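Long-range contacts in PrgX (Enterococcus faecalis, PDB 2AWI), which serves as the receptor for the peptide sex pheromone cCF10 and probably binds DNA as a repressor in the control of conjugation: residues K84-P89 with A120-I125; R205-A210 with F245-N250. The protein carries 1 engineered substitution. All coordinates share one frame; numbering follows the deposited sequence.

Interaction 1: residues K84-P89 with A120-I125; sequences KIFTNP and AHHYNI
Phe86, His122 and Tyr123 gather into an aromatic cluster where two helices run out side by side at the protein surface. The Tyr123 hydroxyl lies above the centre of the Phe86 ring, its OH 3.5 Å from the ring plane, and the two side chains cross at about a right angle. The Phe86 and Tyr123 ring planes are inclined by 31°. His122 joins from its CD2 corner, which comes within 3.5 Å of Phe86 CE1. The same CD2 sits over the rim of one face of the Tyr123 ring.

Pro89 takes the opposite face of that ring. Its CG stands 4.2 Å from the Tyr123 ring centroid and 22° off the normal, a CH-pi contact, while Pro89 CB packs 3.6 Å from Tyr123 CD2. The phenol is thus clamped between the proline and the histidine.

Both segments are helix C-termini: helix 74-87 gives way at Asn88 and helix 107-122 at Tyr123, and helix 92-102 lies between them in the chain, its Phe92 touching Ile85, Ala120 and Ile125. The contact therefore joins the C-terminal ends of helices 74-87 and 107-122 in an all-helical fold, the second within the TPR-like region of the receptor.

At the phenol tip, Tyr123 OH points at the backbone Phe86 O; the modelled hydrogen bond is too short to be trusted, because that oxygen also crowds the phenol ring. Within the first helix, Thr87 OG1 folds back to donate to Lys84 O at 2.7 Å, and the same carbonyl also accepts from Asn88 N.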
loop_
_atom_site.group_PDB
_atom_site.type_symbol
_atom_site.label_atom_id
_atom_site.label_comp_id
_atom_site.label_asym_id
_atom_site.label_seq_id
_atom_site.Cartn_x
_atom_site.Cartn_y
_atom_site.Cartn_z
ATOM N N LYS A 84 31.079 12.984 -27.307
ATOM C CA LYS A 84 31.310 14.388 -27.605
ATOM C C LYS A 84 30.475 14.840 -28.797
ATOM O O LYS A 84 29.850 15.901 -28.755
ATOM C CB LYS A 84 32.796 14.626 -27.884
ATOM C CG LYS A 84 33.718 13.977 -26.857
ATOM C CD LYS A 84 35.158 14.454 -26.992
ATOM C CE LYS A 84 35.350 15.832 -26.367
ATOM N NZ LYS A 84 35.089 15.817 -24.894
ATOM N N ILE A 85 30.459 14.030 -29.853
ATOM C CA ILE A 85 29.700 14.358 -31.056
ATOM C C ILE A 85 28.196 14.356 -30.804
ATOM O O ILE A 85 27.445 15.020 -31.516
ATOM C CB ILE A 85 30.025 13.381 -32.218
ATOM C CG1 ILE A 85 31.484 13.550 -32.645
ATOM C CG2 ILE A 85 29.106 13.650 -33.408
ATOM C CD1 ILE A 85 31.894 12.681 -33.815
ATOM N N PHE A 86 27.751 13.617 -29.793
ATOM C CA PHE A 86 26.328 13.579 -29.481
ATOM C C PHE A 86 25.862 14.936 -28.965
ATOM O O PHE A 86 24.778 15.400 -29.303
ATOM C CB PHE A 86 26.021 12.513 -28.425
ATOM C CG PHE A 86 24.587 12.522 -27.963
ATOM C CD1 PHE A 86 23.557 12.196 -28.841
ATOM C CD2 PHE A 86 24.266 12.887 -26.658
ATOM C CE1 PHE A 86 22.226 12.231 -28.433
ATOM C CE2 PHE A 86 22.938 12.928 -26.237
ATOM C CZ PHE A 86 21.915 12.598 -27.128
ATOM N N THR A 87 26.686 15.567 -28.137
ATOM C CA THR A 87 26.350 16.869 -27.576
ATOM C C THR A 87 26.541 17.976 -28.613
ATOM O O THR A 87 25.762 18.930 -28.667
ATOM C CB THR A 87 27.220 17.181 -26.332
ATOM O OG1 THR A 87 28.608 17.057 -26.671
ATOM C CG2 THR A 87 26.891 16.221 -25.196
ATOM N N ASN A 88 27.578 17.839 -29.436
ATOM C CA ASN A 88 27.873 18.827 -30.470
ATOM C C ASN A 88 27.866 18.187 -31.863
ATOM O O ASN A 88 28.918 17.865 -32.419
ATOM C CB ASN A 88 29.230 19.481 -30.189
ATOM C CG ASN A 88 29.595 20.536 -31.214
ATOM O OD1 ASN A 88 28.743 21.302 -31.663
ATOM N ND2 ASN A 88 30.870 20.591 -31.579
ATOM N N PRO A 89 26.668 18.004 -32.443
ATOM C CA PRO A 89 26.478 17.402 -33.766
ATOM C C PRO A 89 27.150 18.083 -34.961
ATOM O O PRO A 89 27.072 17.579 -36.080
ATOM C CB PRO A 89 24.954 17.344 -33.904
ATOM C CG PRO A 89 24.489 18.477 -33.046
ATOM C CD PRO A 89 25.369 18.341 -31.838
ATOM N N ALA A 120 22.629 10.484 -35.781
ATOM C CA ALA A 120 21.955 11.076 -36.935
ATOM C C ALA A 120 20.437 10.924 -36.859
ATOM O O ALA A 120 19.700 11.868 -37.142
ATOM C CB ALA A 120 22.480 10.451 -38.218
ATOM N N HIS A 121 19.967 9.737 -36.488
ATOM C CA HIS A 121 18.532 9.501 -36.376
ATOM C C HIS A 121 17.927 10.446 -35.350
ATOM O O HIS A 121 16.756 10.822 -35.445
ATOM C CB HIS A 121 18.242 8.056 -35.945
ATOM C CG HIS A 121 18.261 7.065 -37.068
ATOM N ND1 HIS A 121 17.751 5.789 -36.939
ATOM C CD2 HIS A 121 18.723 7.158 -38.338
ATOM C CE1 HIS A 121 17.897 5.142 -38.082
ATOM N NE2 HIS A 121 18.484 5.949 -38.947
ATOM N N HIS A 122 18.739 10.828 -34.369
ATOM C CA HIS A 122 18.302 11.711 -33.295
ATOM C C HIS A 122 18.170 13.166 -33.737
ATOM O O HIS A 122 17.086 13.745 -33.675
ATOM C CB HIS A 122 19.276 11.606 -32.121
ATOM C CG HIS A 122 18.793 12.278 -30.874
ATOM N ND1 HIS A 122 17.587 11.970 -30.283
ATOM C CD2 HIS A 122 19.358 13.235 -30.100
ATOM C CE1 HIS A 122 17.429 12.709 -29.200
ATOM N NE2 HIS A 122 18.490 13.484 -29.066
ATOM N N TYR A 123 19.277 13.754 -34.177
ATOM C CA TYR A 123 19.274 15.141 -34.627
ATOM C C TYR A 123 18.812 15.241 -36.076
ATOM O O TYR A 123 19.194 16.154 -36.811
ATOM C CB TYR A 123 20.669 15.740 -34.467
ATOM C CG TYR A 123 21.138 15.747 -33.032
ATOM C CD1 TYR A 123 20.351 16.310 -32.028
ATOM C CD2 TYR A 123 22.361 15.186 -32.673
ATOM C CE1 TYR A 123 20.764 16.314 -30.703
ATOM C CE2 TYR A 123 22.787 15.182 -31.347
ATOM C CZ TYR A 123 21.981 15.749 -30.368
ATOM O OH TYR A 123 22.386 15.749 -29.053
ATOM N N ASN A 124 17.979 14.281 -36.466
ATOM C CA ASN A 124 17.418 14.201 -37.808
ATOM C C ASN A 124 18.407 14.513 -38.926
ATOM O O ASN A 124 18.102 15.273 -39.845
ATOM C CB ASN A 124 16.203 15.125 -37.924
ATOM C CG ASN A 124 14.986 14.415 -38.483
ATOM O OD1 ASN A 124 14.445 13.502 -37.857
ATOM N ND2 ASN A 124 14.553 14.824 -39.672
ATOM N N ILE A 125 19.597 13.927 -38.844
ATOM C CA ILE A 125 20.601 14.136 -39.877
ATOM C C ILE A 125 20.376 13.082 -40.962
ATOM O O ILE A 125 19.947 11.966 -40.674
ATOM C CB ILE A 125 22.036 14.008 -39.312
ATOM C CG1 ILE A 125 22.251 15.059 -38.217
ATOM C CG2 ILE A 125 23.059 14.201 -40.425
ATOM C CD1 ILE A 125 23.677 15.144 -37.696
#

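Interaction 2: residues R205-A210 with F245-N250; sequences RNLKEA and FLTDKN
Arg205 reaches over Leu246 from the turn that precedes helix 207-220. From CB its chain sets out with CG anti to the backbone N (chi1 -157°) and stays extended to NE, where chi4 of -65° turns CZ out of that line; the guanidinium lies by the end of helix 230-248. NE is engaged by a salt bridge to Glu287 OE2, its stronger polar partner. Beyond CZ, NH2 donates to the backbone Leu246 O at 3.1 Å, a weak bond with an N-H...O angle of 126°. Leu246 CB lies 4.1 Å from the guanidinium plane, toward the rim of one face, whereas Lys249 CE approaches at the edge, 4.2 Å from NH2. Lys249 NZ is only 4.8 Å from Arg205 NH2, and Glu287, which pairs with both residues, probably offsets the repulsion between the like charges.

The rest of the contact is carried by Leu207, mostly through its methyls: CD2 meets Leu246 CD1 at 3.9 Å, and CD1 rests 3.4 Å from Thr247 OG1, a hydroxyl hydrogen-bonded to Tyr243 O within its own helix.

Arg205, with positive phi, is the C-prime residue of a Schellman motif closing helix 184-203, and Asn206 is the N-cap of the next helix, its OD1 accepting a weak bond from Glu209 N. Leu207 and Ala210 also touch Tyr243 of helix 230-248, while Ala210 packs back on Leu198, Ser201 and Ile202. The start of helix 207-220 is accordingly held between helices 184-203 and 230-248 in the TPR-like region, with Lys249 reaching Lys288 of the second subunit.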
loop_
_atom_site.group_PDB
_atom_site.type_symbol
_atom_site.label_atom_id
_atom_site.label_comp_id
_atom_site.label_asym_id
_atom_site.label_seq_id
_atom_site.Cartn_x
_atom_site.Cartn_y
_atom_site.Cartn_z
ATOM N N ARG A 205 3.383 -5.546 -28.117
ATOM C CA ARG A 205 2.490 -6.600 -27.656
ATOM C C ARG A 205 2.797 -7.957 -28.285
ATOM O O ARG A 205 1.929 -8.827 -28.368
ATOM C CB ARG A 205 1.032 -6.211 -27.914
ATOM C CG ARG A 205 0.045 -6.927 -27.008
ATOM C CD ARG A 205 -1.333 -6.309 -27.070
ATOM N NE ARG A 205 -2.108 -6.595 -25.865
ATOM C CZ ARG A 205 -2.509 -7.807 -25.492
ATOM N NH1 ARG A 205 -2.213 -8.862 -26.231
ATOM N NH2 ARG A 205 -3.209 -7.963 -24.375
ATOM N N ASN A 206 4.039 -8.138 -28.722
ATOM C CA ASN A 206 4.473 -9.400 -29.315
ATOM C C ASN A 206 4.758 -10.356 -28.156
ATOM O O ASN A 206 5.894 -10.466 -27.696
ATOM C CB ASN A 206 5.747 -9.176 -30.123
ATOM C CG ASN A 206 6.011 -10.285 -31.113
ATOM O OD1 ASN A 206 5.829 -11.464 -30.808
ATOM N ND2 ASN A 206 6.457 -9.913 -32.308
ATOM N N LEU A 207 3.729 -11.054 -27.688
ATOM C CA LEU A 207 3.890 -11.950 -26.552
ATOM C C LEU A 207 4.822 -13.142 -26.706
ATOM O O LEU A 207 5.468 -13.546 -25.731
ATOM C CB LEU A 207 2.524 -12.447 -26.066
ATOM C CG LEU A 207 1.540 -11.404 -25.523
ATOM C CD1 LEU A 207 0.548 -12.105 -24.602
ATOM C CD2 LEU A 207 2.280 -10.307 -24.755
ATOM N N LYS A 208 4.905 -13.721 -27.901
ATOM C CA LYS A 208 5.779 -14.875 -28.051
ATOM C C LYS A 208 7.254 -14.476 -28.093
ATOM O O LYS A 208 8.118 -15.237 -27.654
ATOM C CB LYS A 208 5.384 -15.719 -29.275
ATOM C CG LYS A 208 5.979 -15.330 -30.611
ATOM C CD LYS A 208 5.685 -16.441 -31.628
ATOM C CE LYS A 208 6.256 -16.144 -33.005
ATOM N NZ LYS A 208 7.735 -15.989 -32.980
ATOM N N GLU A 209 7.545 -13.281 -28.602
ATOM C CA GLU A 209 8.922 -12.812 -28.636
ATOM C C GLU A 209 9.336 -12.460 -27.209
ATOM O O GLU A 209 10.443 -12.783 -26.773
ATOM C CB GLU A 209 9.065 -11.580 -29.539
ATOM C CG GLU A 209 9.095 -11.908 -31.020
ATOM C CD GLU A 209 10.284 -12.770 -31.399
ATOM O OE1 GLU A 209 11.364 -12.212 -31.699
ATOM O OE2 GLU A 209 10.138 -14.012 -31.385
ATOM N N ALA A 210 8.431 -11.815 -26.478
ATOM C CA ALA A 210 8.708 -11.422 -25.105
ATOM C C ALA A 210 9.081 -12.634 -24.266
ATOM O O ALA A 210 10.049 -12.591 -23.510
ATOM C CB ALA A 210 7.497 -10.711 -24.497
ATOM N N PHE A 245 0.328 -9.762 -17.312
ATOM C CA PHE A 245 -0.898 -8.983 -17.332
ATOM C C PHE A 245 -1.481 -9.030 -18.740
ATOM O O PHE A 245 -2.683 -9.251 -18.931
ATOM C CB PHE A 245 -0.610 -7.530 -16.945
ATOM C CG PHE A 245 -1.836 -6.655 -16.901
ATOM C CD1 PHE A 245 -2.814 -6.846 -15.926
ATOM C CD2 PHE A 245 -2.011 -5.642 -17.836
ATOM C CE1 PHE A 245 -3.951 -6.038 -15.882
ATOM C CE2 PHE A 245 -3.142 -4.827 -17.805
ATOM C CZ PHE A 245 -4.117 -5.024 -16.825
ATOM N N LEU A 246 -0.617 -8.821 -19.728
ATOM C CA LEU A 246 -1.038 -8.829 -21.117
ATOM C C LEU A 246 -1.618 -10.178 -21.533
ATOM O O LEU A 246 -2.491 -10.239 -22.394
ATOM C CB LEU A 246 0.142 -8.477 -22.027
ATOM C CG LEU A 246 0.769 -7.091 -21.873
ATOM C CD1 LEU A 246 1.816 -6.905 -22.959
ATOM C CD2 LEU A 246 -0.305 -6.011 -21.972
ATOM N N THR A 247 -1.134 -11.250 -20.914
ATOM C CA THR A 247 -1.592 -12.599 -21.240
ATOM C C THR A 247 -2.940 -12.944 -20.617
ATOM O O THR A 247 -3.824 -13.471 -21.291
ATOM C CB THR A 247 -0.567 -13.654 -20.792
ATOM O OG1 THR A 247 0.670 -13.445 -21.488
ATOM C CG2 THR A 247 -1.086 -15.062 -21.084
ATOM N N ASP A 248 -3.084 -12.654 -19.328
ATOM C CA ASP A 248 -4.321 -12.931 -18.610
ATOM C C ASP A 248 -4.619 -11.846 -17.583
ATOM O O ASP A 248 -4.540 -12.092 -16.383
ATOM C CB ASP A 248 -4.235 -14.293 -17.915
ATOM C CG ASP A 248 -2.848 -14.590 -17.376
ATOM O OD1 ASP A 248 -1.925 -14.781 -18.193
ATOM O OD2 ASP A 248 -2.675 -14.634 -16.140
ATOM N N LYS A 249 -4.974 -10.657 -18.067
ATOM C CA LYS A 249 -5.280 -9.502 -17.221
ATOM C C LYS A 249 -5.322 -9.806 -15.729
ATOM O O LYS A 249 -6.379 -9.822 -15.100
ATOM C CB LYS A 249 -6.591 -8.849 -17.668
ATOM C CG LYS A 249 -6.539 -8.317 -19.095
ATOM C CD LYS A 249 -5.276 -7.484 -19.316
ATOM C CE LYS A 249 -5.142 -7.003 -20.755
ATOM N NZ LYS A 249 -6.153 -5.960 -21.096
ATOM N N ASN A 250 -4.137 -10.038 -15.181
ATOM C CA ASN A 250 -3.949 -10.352 -13.775
ATOM C C ASN A 250 -3.643 -9.050 -13.041
ATOM O O ASN A 250 -2.666 -8.380 -13.361
ATOM C CB ASN A 250 -2.777 -11.328 -13.635
ATOM C CG ASN A 250 -2.549 -11.770 -12.212
ATOM O OD1 ASN A 250 -2.389 -10.946 -11.312
ATOM N ND2 ASN A 250 -2.521 -13.082 -11.997
#

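Overall arrangement
From the N terminus, the chain passes the predicted helix-turn-helix region before reaching interaction 1, which closes a loop of 30 residues containing helix 92-102 and most of helix 107-122. Interaction 2 follows in series: its loop of 34 residues, with most of helices 207-220 and 230-248, opens only after the first has closed, so the two neither nest nor cross. Their centres lie 35 Å apart and their nearest atoms about 20 Å, without touching. Interaction 1 ties the ends of helices 74-87 and 107-122, whereas interaction 2 joins the start of helix 207-220 to the end of helix 230-248, nearer the C terminus and beside a second subunit.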